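Local coordinates for proteolytically activated form of PPO4 Tyrosinase (Agaricus bisporus var. bisporus H97, PDB 4OUA), which catalyses the copper-dependent o-hydroxylation of monophenols and the oxidation of the resulting o-diphenols to o-quinones, the initial step of melanin synthesis, at residues P129-D132 and A136-P139; N244-V249 and S283-H288; D252-V257 and W279-N284. All coordinates share one frame; numbering follows the deposited sequence.

Contact 1 (P129-D132 and A136-P139); sequences PYWD and ALVP
Trp131 turns the nitrogen-bearing edge of its indole to the carbonyl oxygen of Leu137 and also brings NE1 near that of Ala136, while the ring of Pro139 crosses it obliquely. All of this lies in the loop between helix 116-125 and helix 141-144 of the tyrosinase central domain, where an alpha-turn from Asp132 to Ala136 reverses the chain. The indole reaches the returning limb of the loop because its CG stands anti to the backbone N (chi1 178°), which carries the ring out beside the carbonyl carbon. Leu137 O sits near the ring plane, with Trp131 NE1 at 3.2 Å from Leu137 O. NE1 has a second acceptor in Ala136 O, at 3.5 Å. Both bonds are weak, and the N-H is divided between two carbonyls without pointing straight at either.

Apolar contact completes the fit. Pro139 CD lies 3.8 Å from Trp131 CZ2, and CD1 of Leu137 reaches the same carbon at 4.3 Å. Beyond the loop, the indole also packs on Ile253 and Val257 of helix 246-258 and on Ile277, which places it between the loop and two copper-bearing helices. The Asp132 carboxylate takes no part in the turn bond: OD2 forms salt bridges with Arg376 and Arg287, and OD1 accepts from the Tyr377 hydroxyl. The turn itself is closed by the backbone, Ala136 N donating to Asp132 O at 2.8 Å with a C=O...N angle of 169°, nearly end-on to the carbonyl.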
loop_
_atom_site.group_PDB
_atom_site.type_symbol
_atom_site.label_atom_id
_atom_site.label_comp_id
_atom_site.label_asym_id
_atom_site.label_seq_id
_atom_site.Cartn_x
_atom_site.Cartn_y
_atom_site.Cartn_z
ATOM N N PRO A 129 -3.785 7.674 -2.197
ATOM C CA PRO A 129 -5.018 7.213 -2.846
ATOM C C PRO A 129 -5.099 5.690 -2.889
ATOM O O PRO A 129 -4.065 5.024 -2.835
ATOM C CB PRO A 129 -4.910 7.795 -4.258
ATOM C CG PRO A 129 -3.447 7.954 -4.483
ATOM C CD PRO A 129 -2.879 8.340 -3.147
ATOM N N TYR A 130 -6.310 5.150 -2.981
ATOM C CA TYR A 130 -6.483 3.702 -2.991
ATOM C C TYR A 130 -7.051 3.215 -4.316
ATOM O O TYR A 130 -7.802 3.924 -4.986
ATOM C CB TYR A 130 -7.384 3.254 -1.835
ATOM C CG TYR A 130 -8.803 3.778 -1.900
ATOM C CD1 TYR A 130 -9.767 3.133 -2.663
ATOM C CD2 TYR A 130 -9.182 4.908 -1.187
ATOM C CE1 TYR A 130 -11.063 3.605 -2.722
ATOM C CE2 TYR A 130 -10.477 5.386 -1.241
ATOM C CZ TYR A 130 -11.413 4.732 -2.011
ATOM O OH TYR A 130 -12.704 5.202 -2.068
ATOM N N TRP A 131 -6.677 1.994 -4.679
ATOM C CA TRP A 131 -7.114 1.367 -5.919
ATOM C C TRP A 131 -8.265 0.399 -5.642
ATOM O O TRP A 131 -8.044 -0.743 -5.241
ATOM C CB TRP A 131 -5.933 0.646 -6.573
ATOM C CG TRP A 131 -6.248 -0.088 -7.838
ATOM C CD1 TRP A 131 -7.321 0.100 -8.660
ATOM C CD2 TRP A 131 -5.471 -1.138 -8.425
ATOM N NE1 TRP A 131 -7.259 -0.769 -9.723
ATOM C CE2 TRP A 131 -6.133 -1.540 -9.601
ATOM C CE3 TRP A 131 -4.280 -1.777 -8.068
ATOM C CZ2 TRP A 131 -5.643 -2.551 -10.421
ATOM C CZ3 TRP A 131 -3.797 -2.782 -8.884
ATOM C CH2 TRP A 131 -4.477 -3.158 -10.047
ATOM N N ASP A 132 -9.492 0.866 -5.853
ATOM C CA ASP A 132 -10.681 0.066 -5.570
ATOM C C ASP A 132 -10.804 -1.110 -6.541
ATOM O O ASP A 132 -11.607 -1.080 -7.476
ATOM C CB ASP A 132 -11.933 0.942 -5.636
ATOM C CG ASP A 132 -13.100 0.354 -4.865
ATOM O OD1 ASP A 132 -13.129 -0.880 -4.660
ATOM O OD2 ASP A 132 -13.990 1.132 -4.464
ATOM N N ALA A 136 -13.576 -1.465 -9.404
ATOM C CA ALA A 136 -12.999 -1.083 -10.688
ATOM C C ALA A 136 -11.591 -1.649 -10.832
ATOM O O ALA A 136 -10.607 -0.953 -10.589
ATOM C CB ALA A 136 -12.986 0.429 -10.839
ATOM N N LEU A 137 -11.509 -2.916 -11.225
ATOM C CA LEU A 137 -10.232 -3.610 -11.323
ATOM C C LEU A 137 -9.312 -2.940 -12.338
ATOM O O LEU A 137 -8.122 -2.768 -12.086
ATOM C CB LEU A 137 -10.450 -5.079 -11.689
ATOM C CG LEU A 137 -9.214 -5.980 -11.666
ATOM C CD1 LEU A 137 -8.469 -5.847 -10.345
ATOM C CD2 LEU A 137 -9.614 -7.426 -11.907
ATOM N N VAL A 138 -9.866 -2.556 -13.483
ATOM C CA VAL A 138 -9.089 -1.842 -14.487
ATOM C C VAL A 138 -8.906 -0.391 -14.059
ATOM O O VAL A 138 -9.852 0.395 -14.094
ATOM C CB VAL A 138 -9.759 -1.892 -15.873
ATOM C CG1 VAL A 138 -8.889 -1.196 -16.903
ATOM C CG2 VAL A 138 -10.022 -3.331 -16.283
ATOM N N PRO A 139 -7.680 -0.030 -13.653
ATOM C CA PRO A 139 -7.393 1.311 -13.138
ATOM C C PRO A 139 -7.386 2.361 -14.242
ATOM O O PRO A 139 -7.465 2.005 -15.418
ATOM C CB PRO A 139 -6.002 1.156 -12.527
ATOM C CG PRO A 139 -5.362 0.097 -13.369
ATOM C CD PRO A 139 -6.466 -0.864 -13.730
#

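Contact 2 (N244-V249 and S283-H288); sequences NSLEAV and SNVDRH
Leu246 and Val285 mark the closest backbone approach, their CA atoms 7.5 Å apart, where the weakly bonded first turn of helix 246-258 meets the middle of helix 277-295. Contact across this gap is carried chiefly by the isobutyl group of Leu246. A chi1 of 180° sets its CG opposite the backbone N and sends both methyls over to helix 277-295, where they divide the work. CD2 lies 4.2 Å from Val285 CG1, while CD1 comes within 3.5 Å of His288 CB and sits at the edge of the imidazole, near its plane. CD1 also approaches the Val285 carbonyl, with 3.8 Å between Leu246 CD1 and Val285 O.

Both helices belong to the four-helix bundle that holds the copper pair in the tyrosinase family, and Val285 packs close to the side chains of His250 and His282, two ligands of the second copper. Cut back to an alanine here, the Leu246 side chain would lose both methyls, and a gap would probably open beside Val285 CG1 and His288 CB, taking away the main apolar link between the start of one helix and the flank of the other.

Ser245 caps the helix start that carries Leu246: its OG accepts from Ala248 N at 3.0 Å, with an N-H...O angle of 154°, and also bonds His242 O. On the other helix, one face of the His288 ring lies over Asn284 O, and the side chain packs on Thr219 and Met222 of helix 201-224. The neighbouring Arg287 donates through NE to Asn284 OD1 at 3.2 Å; the oxygen lies in the guanidinium plane, but NE is tilted 28° out of the plane of the Asn284 carbonyl. Arg287 NH1 forms a salt bridge with Asp353.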
loop_
_atom_site.group_PDB
_atom_site.type_symbol
_atom_site.label_atom_id
_atom_site.label_comp_id
_atom_site.label_asym_id
_atom_site.label_seq_id
_atom_site.Cartn_x
_atom_site.Cartn_y
_atom_site.Cartn_z
ATOM N N ASN A 244 -10.854 -16.951 2.524
ATOM C CA ASN A 244 -11.678 -15.749 2.535
ATOM C C ASN A 244 -11.047 -14.643 3.379
ATOM O O ASN A 244 -11.735 -13.741 3.856
ATOM C CB ASN A 244 -13.078 -16.078 3.056
ATOM C CG ASN A 244 -14.105 -15.031 2.676
ATOM O OD1 ASN A 244 -14.037 -14.439 1.599
ATOM N ND2 ASN A 244 -15.063 -14.793 3.564
ATOM N N SER A 245 -9.732 -14.718 3.558
ATOM C CA SER A 245 -9.022 -13.759 4.395
ATOM C C SER A 245 -8.720 -12.467 3.646
ATOM O O SER A 245 -8.764 -12.423 2.417
ATOM C CB SER A 245 -7.721 -14.366 4.920
ATOM O OG SER A 245 -6.830 -14.655 3.857
ATOM N N LEU A 246 -8.414 -11.417 4.404
ATOM C CA LEU A 246 -8.026 -10.135 3.832
ATOM C C LEU A 246 -6.801 -10.298 2.941
ATOM O O LEU A 246 -6.648 -9.591 1.946
ATOM C CB LEU A 246 -7.741 -9.118 4.941
ATOM C CG LEU A 246 -7.315 -7.702 4.535
ATOM C CD1 LEU A 246 -8.504 -6.888 4.041
ATOM C CD2 LEU A 246 -6.618 -6.994 5.687
ATOM N N GLU A 247 -5.936 -11.241 3.301
ATOM C CA GLU A 247 -4.682 -11.446 2.584
ATOM C C GLU A 247 -4.868 -12.308 1.342
ATOM O O GLU A 247 -4.255 -12.053 0.303
ATOM C CB GLU A 247 -3.638 -12.081 3.504
ATOM C CG GLU A 247 -2.270 -12.242 2.865
ATOM C CD GLU A 247 -1.268 -12.915 3.783
ATOM O OE1 GLU A 247 -1.691 -13.537 4.779
ATOM O OE2 GLU A 247 -0.052 -12.820 3.508
ATOM N N ALA A 248 -5.709 -13.331 1.456
ATOM C CA ALA A 248 -5.982 -14.233 0.342
ATOM C C ALA A 248 -6.528 -13.465 -0.857
ATOM O O ALA A 248 -6.051 -13.626 -1.981
ATOM C CB ALA A 248 -6.955 -15.319 0.767
ATOM N N VAL A 249 -7.532 -12.628 -0.604
ATOM C CA VAL A 249 -8.108 -11.771 -1.634
ATOM C C VAL A 249 -7.074 -10.769 -2.130
ATOM O O VAL A 249 -7.093 -10.350 -3.290
ATOM C CB VAL A 249 -9.342 -11.014 -1.105
ATOM C CG1 VAL A 249 -9.908 -10.098 -2.177
ATOM C CG2 VAL A 249 -10.398 -11.998 -0.620
ATOM N N SER A 283 -3.197 0.559 -0.019
ATOM C CA SER A 283 -4.009 1.640 0.520
ATOM C C SER A 283 -5.465 1.202 0.513
ATOM O O SER A 283 -6.239 1.550 1.405
ATOM C CB SER A 283 -3.834 2.925 -0.289
ATOM O OG SER A 283 -4.764 3.912 0.128
ATOM N N ASN A 284 -5.823 0.428 -0.507
ATOM C CA ASN A 284 -7.168 -0.112 -0.638
ATOM C C ASN A 284 -7.354 -1.336 0.249
ATOM O O ASN A 284 -8.445 -1.585 0.760
ATOM C CB ASN A 284 -7.462 -0.462 -2.097
ATOM C CG ASN A 284 -8.879 -0.950 -2.306
ATOM O OD1 ASN A 284 -9.834 -0.180 -2.195
ATOM N ND2 ASN A 284 -9.024 -2.233 -2.622
ATOM N N VAL A 285 -6.280 -2.101 0.421
ATOM C CA VAL A 285 -6.289 -3.228 1.342
ATOM C C VAL A 285 -6.551 -2.723 2.753
ATOM O O VAL A 285 -7.224 -3.379 3.548
ATOM C CB VAL A 285 -4.963 -4.007 1.311
ATOM C CG1 VAL A 285 -4.892 -4.992 2.470
ATOM C CG2 VAL A 285 -4.799 -4.720 -0.023
ATOM N N ASP A 286 -6.018 -1.543 3.052
ATOM C CA ASP A 286 -6.217 -0.925 4.353
ATOM C C ASP A 286 -7.643 -0.402 4.481
ATOM O O ASP A 286 -8.207 -0.381 5.575
ATOM C CB ASP A 286 -5.215 0.208 4.569
ATOM C CG ASP A 286 -5.247 0.750 5.981
ATOM O OD1 ASP A 286 -4.542 0.191 6.847
ATOM O OD2 ASP A 286 -5.976 1.734 6.227
ATOM N N ARG A 287 -8.220 0.017 3.359
ATOM C CA ARG A 287 -9.594 0.504 3.346
ATOM C C ARG A 287 -10.560 -0.634 3.646
ATOM O O ARG A 287 -11.592 -0.437 4.284
ATOM C CB ARG A 287 -9.937 1.144 2.001
ATOM C CG ARG A 287 -11.292 1.833 1.978
ATOM C CD ARG A 287 -11.553 2.509 0.645
ATOM N NE ARG A 287 -11.876 1.542 -0.398
ATOM C CZ ARG A 287 -13.108 1.299 -0.831
ATOM N NH1 ARG A 287 -14.136 1.959 -0.318
ATOM N NH2 ARG A 287 -13.312 0.401 -1.783
ATOM N N HIS A 288 -10.214 -1.827 3.171
ATOM C CA HIS A 288 -10.998 -3.021 3.448
ATOM C C HIS A 288 -11.024 -3.286 4.948
ATOM O O HIS A 288 -12.065 -3.622 5.515
ATOM C CB HIS A 288 -10.425 -4.230 2.703
ATOM C CG HIS A 288 -10.647 -4.188 1.224
ATOM N ND1 HIS A 288 -10.033 -5.063 0.354
ATOM C CD2 HIS A 288 -11.424 -3.383 0.459
ATOM C CE1 HIS A 288 -10.419 -4.798 -0.882
ATOM N NE2 HIS A 288 -11.262 -3.782 -0.845
#

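Contact 3 (D252-V257 and W279-N284); sequences DIHGFV and WLHHSN. With CU1 (copper (I) ion), chain D.
NE2 of His254 and NE2 of His282 grip the same copper (I) ion from two different helices, each nitrogen 2.0 Å from the metal. A water at 2.3 Å from the copper and the third histidine, His250, complete the ligands. The 3.2 Å between His254 NE2 and His282 NE2 is therefore the spacing of two ligands that share a metal, not a hydrogen bond. Their rings meet rim to rim, centroids 5.4 Å apart, neither lying over the face of the other.

His281, next to a ligand in the sequence, serves as packing here. A first torsion of -180° swings its ring out toward helix 246-258, where it meets Ile253 over one face and His254 at its edge. That edge is turned to the face of His254 in a T-shaped pair, centroids 4.9 Å apart and planes at 73°, and the nearest atoms are His281 ND1 and His254 NE2 at 3.6 Å. The face of the His281 ring receives a CH-pi contact from Ile253, whose CB is 3.6 Å from the ring centroid. The ligand His254 thus has a second-shell ring against its face, which probably restricts turning of the His254 ring. His281 also lies almost parallel to the ring of His250.

The short helical segments run antiparallel, at 159°, with axes 11.3 Å apart at closest approach, a separation spanned by the histidines and the ion. His254, which probably also contacts substrate, and His282, whose ring neighbours His90 of the other copper, belong with His250 to the CuB half of a type-3 dicopper site.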
loop_
_atom_site.group_PDB
_atom_site.type_symbol
_atom_site.label_atom_id
_atom_site.label_comp_id
_atom_site.label_asym_id
_atom_site.label_seq_id
_atom_site.Cartn_x
_atom_site.Cartn_y
_atom_site.Cartn_z
ATOM N N ASP A 252 -4.421 -12.059 -4.967
ATOM C CA ASP A 252 -4.849 -12.109 -6.363
ATOM C C ASP A 252 -4.396 -10.887 -7.158
ATOM O O ASP A 252 -4.125 -10.982 -8.354
ATOM C CB ASP A 252 -6.372 -12.246 -6.450
ATOM C CG ASP A 252 -6.864 -13.612 -6.003
ATOM O OD1 ASP A 252 -6.201 -14.234 -5.145
ATOM O OD2 ASP A 252 -7.914 -14.062 -6.509
ATOM N N ILE A 253 -4.313 -9.738 -6.495
ATOM C CA ILE A 253 -3.930 -8.506 -7.176
ATOM C C ILE A 253 -2.440 -8.488 -7.499
ATOM O O ILE A 253 -2.028 -7.922 -8.510
ATOM C CB ILE A 253 -4.281 -7.262 -6.344
ATOM C CG1 ILE A 253 -5.767 -7.267 -5.979
ATOM C CG2 ILE A 253 -3.921 -5.998 -7.108
ATOM C CD1 ILE A 253 -6.686 -7.289 -7.179
ATOM N N HIS A 254 -1.645 -9.095 -6.652
ATOM C CA HIS A 254 -0.212 -9.211 -6.911
ATOM C C HIS A 254 0.034 -10.142 -8.091
ATOM O O HIS A 254 0.944 -9.921 -8.889
ATOM C CB HIS A 254 0.529 -9.715 -5.670
ATOM C CG HIS A 254 0.737 -8.665 -4.623
ATOM N ND1 HIS A 254 1.630 -7.627 -4.777
ATOM C CD2 HIS A 254 0.170 -8.496 -3.404
ATOM C CE1 HIS A 254 1.601 -6.861 -3.700
ATOM N NE2 HIS A 254 0.722 -7.363 -2.853
ATOM N N GLY A 255 -0.773 -11.193 -8.198
ATOM C CA GLY A 255 -0.667 -12.142 -9.289
ATOM C C GLY A 255 -1.077 -11.548 -10.622
ATOM O O GLY A 255 -0.397 -11.740 -11.628
ATOM N N PHE A 256 -2.194 -10.828 -10.627
ATOM C CA PHE A 256 -2.709 -10.217 -11.849
ATOM C C PHE A 256 -1.695 -9.272 -12.478
ATOM O O PHE A 256 -1.521 -9.253 -13.694
ATOM C CB PHE A 256 -4.009 -9.457 -11.566
ATOM C CG PHE A 256 -5.158 -10.336 -11.166
ATOM C CD1 PHE A 256 -5.119 -11.702 -11.392
ATOM C CD2 PHE A 256 -6.284 -9.795 -10.566
ATOM C CE1 PHE A 256 -6.177 -12.509 -11.024
ATOM C CE2 PHE A 256 -7.344 -10.596 -10.198
ATOM C CZ PHE A 256 -7.291 -11.954 -10.427
ATOM N N VAL A 257 -1.024 -8.491 -11.639
ATOM C CA VAL A 257 -0.124 -7.447 -12.112
ATOM C C VAL A 257 1.273 -7.969 -12.430
ATOM O O VAL A 257 1.869 -7.594 -13.441
ATOM C CB VAL A 257 -0.001 -6.312 -11.077
ATOM C CG1 VAL A 257 1.036 -5.296 -11.525
ATOM C CG2 VAL A 257 -1.350 -5.647 -10.856
ATOM N N TRP A 279 1.508 0.518 -3.615
ATOM C CA TRP A 279 0.996 1.375 -2.552
ATOM C C TRP A 279 -0.477 1.728 -2.741
ATOM O O TRP A 279 -1.215 1.884 -1.766
ATOM C CB TRP A 279 1.839 2.647 -2.462
ATOM C CG TRP A 279 3.296 2.359 -2.293
ATOM C CD1 TRP A 279 4.261 2.415 -3.257
ATOM C CD2 TRP A 279 3.954 1.950 -1.089
ATOM N NE1 TRP A 279 5.481 2.076 -2.724
ATOM C CE2 TRP A 279 5.320 1.784 -1.394
ATOM C CE3 TRP A 279 3.523 1.711 0.221
ATOM C CZ2 TRP A 279 6.257 1.393 -0.439
ATOM C CZ3 TRP A 279 4.455 1.322 1.167
ATOM C CH2 TRP A 279 5.806 1.168 0.832
ATOM N N LEU A 280 -0.884 1.827 -4.007
ATOM C CA LEU A 280 -2.286 2.080 -4.314
ATOM C C LEU A 280 -3.127 0.863 -3.947
ATOM O O LEU A 280 -4.284 0.986 -3.537
ATOM C CB LEU A 280 -2.469 2.431 -5.792
ATOM C CG LEU A 280 -2.017 3.831 -6.208
ATOM C CD1 LEU A 280 -0.504 3.931 -6.190
ATOM C CD2 LEU A 280 -2.562 4.192 -7.580
ATOM N N HIS A 281 -2.468 -0.335 -4.082
ATOM C CA HIS A 281 -3.093 -1.599 -3.722
ATOM C C HIS A 281 -3.342 -1.678 -2.222
ATOM O O HIS A 281 -4.479 -1.830 -1.775
ATOM C CB HIS A 281 -2.221 -2.777 -4.164
ATOM C CG HIS A 281 -2.803 -4.116 -3.835
ATOM N ND1 HIS A 281 -2.025 -5.231 -3.594
ATOM C CD2 HIS A 281 -4.089 -4.522 -3.708
ATOM C CE1 HIS A 281 -2.807 -6.264 -3.345
ATOM N NE2 HIS A 281 -4.064 -5.859 -3.398
ATOM N N HIS A 282 -2.267 -1.570 -1.450
ATOM C CA HIS A 282 -2.337 -1.762 -0.008
ATOM C C HIS A 282 -2.975 -0.580 0.715
ATOM O O HIS A 282 -3.283 -0.667 1.905
ATOM C CB HIS A 282 -0.943 -2.040 0.549
ATOM C CG HIS A 282 -0.483 -3.446 0.324
ATOM N ND1 HIS A 282 -0.603 -4.430 1.283
ATOM C CD2 HIS A 282 0.078 -4.041 -0.755
ATOM C CE1 HIS A 282 -0.125 -5.566 0.808
ATOM N NE2 HIS A 282 0.290 -5.359 -0.430
ATOM N N SER A 283 -3.197 0.559 -0.019
ATOM C CA SER A 283 -4.009 1.640 0.520
ATOM C C SER A 283 -5.465 1.202 0.513
ATOM O O SER A 283 -6.239 1.550 1.405
ATOM C CB SER A 283 -3.834 2.925 -0.289
ATOM O OG SER A 283 -4.764 3.912 0.128
ATOM N N ASN A 284 -5.823 0.428 -0.507
ATOM C CA ASN A 284 -7.168 -0.112 -0.638
ATOM C C ASN A 284 -7.354 -1.336 0.249
ATOM O O ASN A 284 -8.445 -1.585 0.760
ATOM C CB ASN A 284 -7.462 -0.462 -2.097
ATOM C CG ASN A 284 -8.879 -0.950 -2.306
ATOM O OD1 ASN A 284 -9.834 -0.180 -2.195
ATOM N ND2 ASN A 284 -9.024 -2.233 -2.622
HETATM CU CU CU1 D . 0.865 -7.191 -0.873
HETATM O O HOH W 1 2.471 -8.214 0.363
#

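In the fold
Contact 1 comes first along the chain and closes only a short loop, between helix 116-125 and helix 141-144. Helices 246-258 and 277-295 then pair as two antiparallel arms. Contact 2 joins the start of the first arm to the middle of the second and so encloses the chain between them; contact 3 closes the shorter loop from residue 257 to residue 279 within that span, and both end on helix 277-295. The two overlap at Ser283 and Asn284. Contact 1 is in series with both but touches them in space: Trp131 N probably bonds Leu280 O of contact 3, and the Asp132 carboxylate reaches contact 2 at Arg287, fastening the loop to helix 277-295.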